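Local coordinates for disulfide bond protein A (Staphylococcus aureus, PDB 3BCI), which probably acts as a thiol-disulfide oxidoreductase of the thioredoxin family, exchanging disulfide bonds with other proteins through a Cys-x-x-Cys redox centre, at residues F56-S68 and E93-I107. Residues are numbered along the deposited sequence; the frame is centred on the assembly and turned at random. Where two conformers were deposited one is given.
Sequences FLGKDSIVGSRAS and ENKEWLTKELLDKHI
Asp60 OD2 accepts from Leu98 N at 2.9 Å, a nearly straight bond (160°) made with the lone pair anti to OD1, and OD1 forms a salt bridge with Lys22 NZ. That ammonium is also hydrogen-bonded to the carbonyl oxygens of Leu57, Glu93 and Lys95, so this one lysine, next to Cys23 of the redox-active Cys23-Cys26 pair, binds main-chain oxygens of both segments. With chi1 at 59°, Asp60 CG stands between its own N and carbonyl carbon, which brings the carboxylate against Glu96, whose CA is 3.2 Å from OD2. The backbone it meets makes inverse gamma turns centred on Glu96 and Leu98; the nearby positive charge of Lys22 should favour the ionised form of Asp60.

On the solvent side, CG and CD of Lys59 lie against Glu96 OE2, but the bends at chi3 and chi4 leave Lys59 NZ 5.3 Å from that oxygen, too far for a salt bridge. Further along, the contact turns apolar. Leu98 CD1 packs 3.6 Å from Asp60 O and next to the CA of Ser61. Leu103 follows: its CD1 meets both Val63 CG1 and Gly64 CA, each at 3.7 Å, and its CD2 faces Ala67 CB at 4.1 Å. Thr99 N-caps helix 100-108, its OG1 accepting from Leu102 N.

The two helical segments run nearly parallel, 22° apart with axes 10.4 Å from each other; both belong to the helical insertion that falls between strands 48-53 and 152-155 in the sequence, as in other DsbA proteins. Helix 79-88 touches Leu98, Tyr124 of helix 114-125 packs on Ala67 and Leu103, and helix 130-144 touches Ile62 and Ser65 on another side of helix 61-74.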
loop_
_atom_site.group_PDB
_atom_site.type_symbol
_atom_site.label_atom_id
_atom_site.label_comp_id
_atom_site.label_asym_id
_atom_site.label_seq_id
_atom_site.Cartn_x
_atom_site.Cartn_y
_atom_site.Cartn_z
ATOM N N PHE A 56 -1.316 -10.253 6.851
ATOM C CA PHE A 56 -1.732 -11.178 7.898
ATOM C C PHE A 56 -3.092 -11.836 7.715
ATOM O O PHE A 56 -3.508 -12.621 8.564
ATOM C CB PHE A 56 -1.726 -10.443 9.243
ATOM C CG PHE A 56 -2.827 -9.422 9.381
ATOM C CD1 PHE A 56 -3.980 -9.714 10.107
ATOM C CD2 PHE A 56 -2.724 -8.176 8.771
ATOM C CE1 PHE A 56 -5.014 -8.776 10.226
ATOM C CE2 PHE A 56 -3.751 -7.233 8.882
ATOM C CZ PHE A 56 -4.898 -7.534 9.610
ATOM N N LEU A 57 -3.785 -11.535 6.622
ATOM C CA LEU A 57 -5.111 -12.101 6.410
ATOM C C LEU A 57 -5.213 -13.248 5.403
ATOM O O LEU A 57 -6.221 -13.386 4.711
ATOM C CB LEU A 57 -6.079 -10.978 6.029
ATOM C CG LEU A 57 -6.307 -9.979 7.173
ATOM C CD1 LEU A 57 -7.156 -8.811 6.695
ATOM C CD2 LEU A 57 -6.991 -10.699 8.342
ATOM N N GLY A 58 -4.182 -14.082 5.331
ATOM C CA GLY A 58 -4.222 -15.198 4.400
ATOM C C GLY A 58 -2.940 -15.346 3.605
ATOM O O GLY A 58 -2.172 -14.395 3.476
ATOM N N LYS A 59 -2.716 -16.535 3.055
ATOM C CA LYS A 59 -1.507 -16.804 2.286
ATOM C C LYS A 59 -1.392 -15.966 1.021
ATOM O O LYS A 59 -0.306 -15.828 0.470
ATOM C CB LYS A 59 -1.425 -18.293 1.930
ATOM C CG LYS A 59 -2.663 -18.828 1.244
ATOM C CD LYS A 59 -2.575 -20.328 0.959
ATOM C CE LYS A 59 -1.778 -20.647 -0.304
ATOM N NZ LYS A 59 -0.301 -20.622 -0.111
ATOM N N ASP A 60 -2.505 -15.402 0.563
ATOM C CA ASP A 60 -2.484 -14.579 -0.636
ATOM C C ASP A 60 -2.162 -13.115 -0.324
ATOM O O ASP A 60 -1.877 -12.334 -1.229
ATOM C CB ASP A 60 -3.823 -14.686 -1.372
ATOM C CG ASP A 60 -5.000 -14.261 -0.518
ATOM O OD1 ASP A 60 -5.097 -14.714 0.646
ATOM O OD2 ASP A 60 -5.838 -13.483 -1.018
ATOM N N SER A 61 -2.204 -12.749 0.956
ATOM C CA SER A 61 -1.906 -11.378 1.373
ATOM C C SER A 61 -0.504 -10.966 0.958
ATOM O O SER A 61 -0.299 -9.881 0.420
ATOM C CB SER A 61 -2.028 -11.227 2.896
ATOM O OG SER A 61 -3.365 -10.978 3.292
ATOM N N ILE A 62 0.460 -11.843 1.210
ATOM C CA ILE A 62 1.855 -11.574 0.883
ATOM C C ILE A 62 2.069 -11.475 -0.626
ATOM O O ILE A 62 2.941 -10.736 -1.087
ATOM C CB ILE A 62 2.779 -12.677 1.468
ATOM C CG1 ILE A 62 4.240 -12.231 1.412
ATOM C CG2 ILE A 62 2.591 -13.983 0.698
ATOM C CD1 ILE A 62 4.553 -11.037 2.312
ATOM N N VAL A 63 1.276 -12.219 -1.392
ATOM C CA VAL A 63 1.406 -12.191 -2.843
ATOM C C VAL A 63 0.965 -10.818 -3.333
ATOM O O VAL A 63 1.616 -10.212 -4.186
ATOM C CB VAL A 63 0.538 -13.281 -3.524
ATOM C CG1 VAL A 63 0.718 -13.216 -5.031
ATOM C CG2 VAL A 63 0.939 -14.665 -3.018
ATOM N N GLY A 64 -0.145 -10.333 -2.785
ATOM C CA GLY A 64 -0.642 -9.024 -3.164
ATOM C C GLY A 64 0.377 -7.962 -2.786
ATOM O O GLY A 64 0.589 -6.997 -3.526
ATOM N N SER A 65 1.019 -8.149 -1.636
ATOM C CA SER A 65 2.024 -7.205 -1.159
ATOM C C SER A 65 3.224 -7.165 -2.097
ATOM O O SER A 65 3.755 -6.095 -2.371
ATOM C CB SER A 65 2.491 -7.580 0.250
ATOM O OG SER A 65 3.434 -6.634 0.728
ATOM N N ARG A 66 3.661 -8.327 -2.577
ATOM C CA ARG A 66 4.789 -8.380 -3.510
ATOM C C ARG A 66 4.475 -7.607 -4.799
ATOM O O ARG A 66 5.275 -6.798 -5.255
ATOM C CB ARG A 66 5.119 -9.831 -3.873
ATOM C CG ARG A 66 5.673 -10.657 -2.726
ATOM C CD ARG A 66 5.657 -12.137 -3.080
ATOM N NE ARG A 66 6.056 -12.968 -1.951
ATOM C CZ ARG A 66 5.681 -14.232 -1.794
ATOM N NH1 ARG A 66 4.897 -14.811 -2.693
ATOM N NH2 ARG A 66 6.089 -14.916 -0.737
ATOM N N ALA A 67 3.311 -7.869 -5.388
ATOM C CA ALA A 67 2.921 -7.189 -6.620
ATOM C C ALA A 67 2.871 -5.688 -6.373
ATOM O O ALA A 67 3.316 -4.897 -7.208
ATOM C CB ALA A 67 1.558 -7.690 -7.095
ATOM N N SER A 68 2.332 -5.307 -5.218
ATOM C CA SER A 68 2.222 -3.904 -4.837
ATOM C C SER A 68 3.604 -3.256 -4.774
ATOM O O SER A 68 3.814 -2.161 -5.308
ATOM C CB SER A 68 1.526 -3.790 -3.475
ATOM O OG SER A 68 1.380 -2.436 -3.079
ATOM N N GLU A 93 -12.500 -11.464 3.151
ATOM C CA GLU A 93 -11.147 -11.710 3.629
ATOM C C GLU A 93 -10.844 -13.187 3.860
ATOM O O GLU A 93 -9.688 -13.563 4.046
ATOM C CB GLU A 93 -10.898 -10.925 4.912
ATOM C CG GLU A 93 -11.631 -11.460 6.119
ATOM C CD GLU A 93 -11.587 -10.491 7.266
ATOM O OE1 GLU A 93 -12.433 -9.579 7.300
ATOM O OE2 GLU A 93 -10.695 -10.633 8.121
ATOM N N ASN A 94 -11.876 -14.026 3.855
ATOM C CA ASN A 94 -11.669 -15.456 4.055
ATOM C C ASN A 94 -11.349 -16.143 2.735
ATOM O O ASN A 94 -10.982 -17.317 2.706
ATOM C CB ASN A 94 -12.887 -16.097 4.718
ATOM C CG ASN A 94 -13.043 -15.674 6.166
ATOM O OD1 ASN A 94 -12.097 -15.760 6.956
ATOM N ND2 ASN A 94 -14.238 -15.215 6.524
ATOM N N LYS A 95 -11.487 -15.398 1.643
ATOM C CA LYS A 95 -11.186 -15.909 0.313
ATOM C C LYS A 95 -9.762 -15.502 -0.048
ATOM O O LYS A 95 -9.303 -14.426 0.338
ATOM C CB LYS A 95 -12.119 -15.297 -0.732
ATOM C CG LYS A 95 -13.572 -15.720 -0.668
ATOM C CD LYS A 95 -14.376 -14.913 -1.682
ATOM C CE LYS A 95 -15.813 -15.389 -1.789
ATOM N NZ LYS A 95 -15.904 -16.736 -2.419
ATOM N N GLU A 96 -9.064 -16.360 -0.784
ATOM C CA GLU A 96 -7.713 -16.037 -1.223
ATOM C C GLU A 96 -7.894 -15.393 -2.595
ATOM O O GLU A 96 -7.470 -15.938 -3.612
ATOM C CB GLU A 96 -6.861 -17.303 -1.343
ATOM C CG GLU A 96 -6.882 -18.185 -0.106
ATOM C CD GLU A 96 -5.902 -19.338 -0.196
ATOM O OE1 GLU A 96 -5.558 -19.744 -1.327
ATOM O OE2 GLU A 96 -5.483 -19.847 0.865
ATOM N N TRP A 97 -8.541 -14.230 -2.609
ATOM C CA TRP A 97 -8.818 -13.518 -3.847
ATOM C C TRP A 97 -7.621 -12.827 -4.499
ATOM O O TRP A 97 -7.692 -12.455 -5.670
ATOM C CB TRP A 97 -9.936 -12.492 -3.628
ATOM C CG TRP A 97 -9.609 -11.410 -2.634
ATOM C CD1 TRP A 97 -9.723 -11.477 -1.274
ATOM C CD2 TRP A 97 -9.121 -10.094 -2.930
ATOM N NE1 TRP A 97 -9.339 -10.283 -0.705
ATOM C CE2 TRP A 97 -8.963 -9.418 -1.699
ATOM C CE3 TRP A 97 -8.799 -9.423 -4.117
ATOM C CZ2 TRP A 97 -8.500 -8.096 -1.621
ATOM C CZ3 TRP A 97 -8.339 -8.111 -4.041
ATOM C CH2 TRP A 97 -8.193 -7.463 -2.799
ATOM N N LEU A 98 -6.530 -12.647 -3.756
ATOM C CA LEU A 98 -5.342 -12.003 -4.319
ATOM C C LEU A 98 -4.512 -13.011 -5.109
ATOM O O LEU A 98 -3.382 -13.330 -4.751
ATOM C CB LEU A 98 -4.491 -11.364 -3.214
ATOM C CG LEU A 98 -5.070 -10.083 -2.603
ATOM C CD1 LEU A 98 -4.330 -9.734 -1.320
ATOM C CD2 LEU A 98 -4.965 -8.947 -3.620
ATOM N N THR A 99 -5.092 -13.500 -6.198
ATOM C CA THR A 99 -4.439 -14.472 -7.064
ATOM C C THR A 99 -3.518 -13.761 -8.055
ATOM O O THR A 99 -3.640 -12.559 -8.278
ATOM C CB THR A 99 -5.480 -15.267 -7.863
ATOM O OG1 THR A 99 -6.179 -14.379 -8.745
ATOM C CG2 THR A 99 -6.495 -15.923 -6.919
ATOM N N LYS A 100 -2.595 -14.507 -8.649
ATOM C CA LYS A 100 -1.683 -13.921 -9.621
ATOM C C LYS A 100 -2.464 -13.481 -10.856
ATOM O O LYS A 100 -2.083 -12.529 -11.541
ATOM C CB LYS A 100 -0.604 -14.931 -9.995
ATOM C CG LYS A 100 0.303 -15.286 -8.828
ATOM C CD LYS A 100 1.412 -16.234 -9.243
ATOM C CE LYS A 100 2.275 -16.602 -8.047
ATOM N NZ LYS A 100 3.311 -17.608 -8.405
ATOM N N GLU A 101 -3.566 -14.172 -11.130
ATOM C CA GLU A 101 -4.407 -13.834 -12.268
ATOM C C GLU A 101 -4.989 -12.443 -12.059
ATOM O O GLU A 101 -4.908 -11.587 -12.936
ATOM C CB GLU A 101 -5.558 -14.836 -12.415
ATOM C CG GLU A 101 -6.400 -14.614 -13.676
ATOM C CD GLU A 101 -7.713 -15.379 -13.663
ATOM O OE1 GLU A 101 -7.787 -16.434 -13.001
ATOM O OE2 GLU A 101 -8.670 -14.931 -14.330
ATOM N N LEU A 102 -5.583 -12.222 -10.890
ATOM C CA LEU A 102 -6.180 -10.926 -10.583
ATOM C C LEU A 102 -5.119 -9.836 -10.491
ATOM O O LEU A 102 -5.315 -8.727 -10.988
ATOM C CB LEU A 102 -6.973 -10.994 -9.271
ATOM C CG LEU A 102 -7.630 -9.685 -8.815
ATOM C CD1 LEU A 102 -8.881 -9.985 -8.007
ATOM C CD2 LEU A 102 -6.635 -8.862 -7.995
ATOM N N LEU A 103 -3.993 -10.144 -9.855
ATOM C CA LEU A 103 -2.932 -9.150 -9.734
ATOM C C LEU A 103 -2.361 -8.775 -11.106
ATOM O O LEU A 103 -2.151 -7.596 -11.392
ATOM C CB LEU A 103 -1.834 -9.669 -8.799
ATOM C CG LEU A 103 -2.312 -9.746 -7.340
ATOM C CD1 LEU A 103 -1.329 -10.545 -6.507
ATOM C CD2 LEU A 103 -2.476 -8.337 -6.780
ATOM N N ASP A 104 -2.122 -9.761 -11.967
ATOM C CA ASP A 104 -1.599 -9.451 -13.296
ATOM C C ASP A 104 -2.616 -8.565 -14.015
ATOM O O ASP A 104 -2.252 -7.601 -14.692
ATOM C CB ASP A 104 -1.349 -10.731 -14.105
ATOM C CG ASP A 104 -0.148 -11.516 -13.601
ATOM O OD1 ASP A 104 0.552 -11.027 -12.692
ATOM O OD2 ASP A 104 0.100 -12.624 -14.118
ATOM N N LYS A 105 -3.892 -8.888 -13.850
ATOM C CA LYS A 105 -4.957 -8.111 -14.472
ATOM C C LYS A 105 -4.895 -6.662 -13.991
ATOM O O LYS A 105 -5.042 -5.724 -14.772
ATOM C CB LYS A 105 -6.318 -8.719 -14.123
ATOM C CG LYS A 105 -7.515 -7.938 -14.648
ATOM C CD LYS A 105 -8.816 -8.707 -14.435
ATOM C CE LYS A 105 -9.169 -8.852 -12.962
ATOM N NZ LYS A 105 -9.591 -7.559 -12.367
ATOM N N HIS A 106 -4.671 -6.477 -12.697
ATOM C CA HIS A 106 -4.595 -5.126 -12.156
ATOM C C HIS A 106 -3.350 -4.384 -12.630
ATOM O O HIS A 106 -3.393 -3.180 -12.894
ATOM C CB HIS A 106 -4.661 -5.179 -10.631
ATOM C CG HIS A 106 -6.059 -5.285 -10.106
ATOM N ND1 HIS A 106 -6.612 -4.338 -9.272
ATOM C CD2 HIS A 106 -7.034 -6.193 -10.347
ATOM C CE1 HIS A 106 -7.871 -4.658 -9.021
ATOM N NE2 HIS A 106 -8.151 -5.778 -9.661
ATOM N N ILE A 107 -2.239 -5.098 -12.761
ATOM C CA ILE A 107 -1.013 -4.470 -13.233
ATOM C C ILE A 107 -1.218 -3.990 -14.673
ATOM O O ILE A 107 -0.810 -2.886 -15.037
ATOM C CB ILE A 107 0.179 -5.457 -13.168
ATOM C CG1 ILE A 107 0.477 -5.797 -11.701
ATOM C CG2 ILE A 107 1.413 -4.843 -13.836
ATOM C CD1 ILE A 107 1.453 -6.947 -11.507
#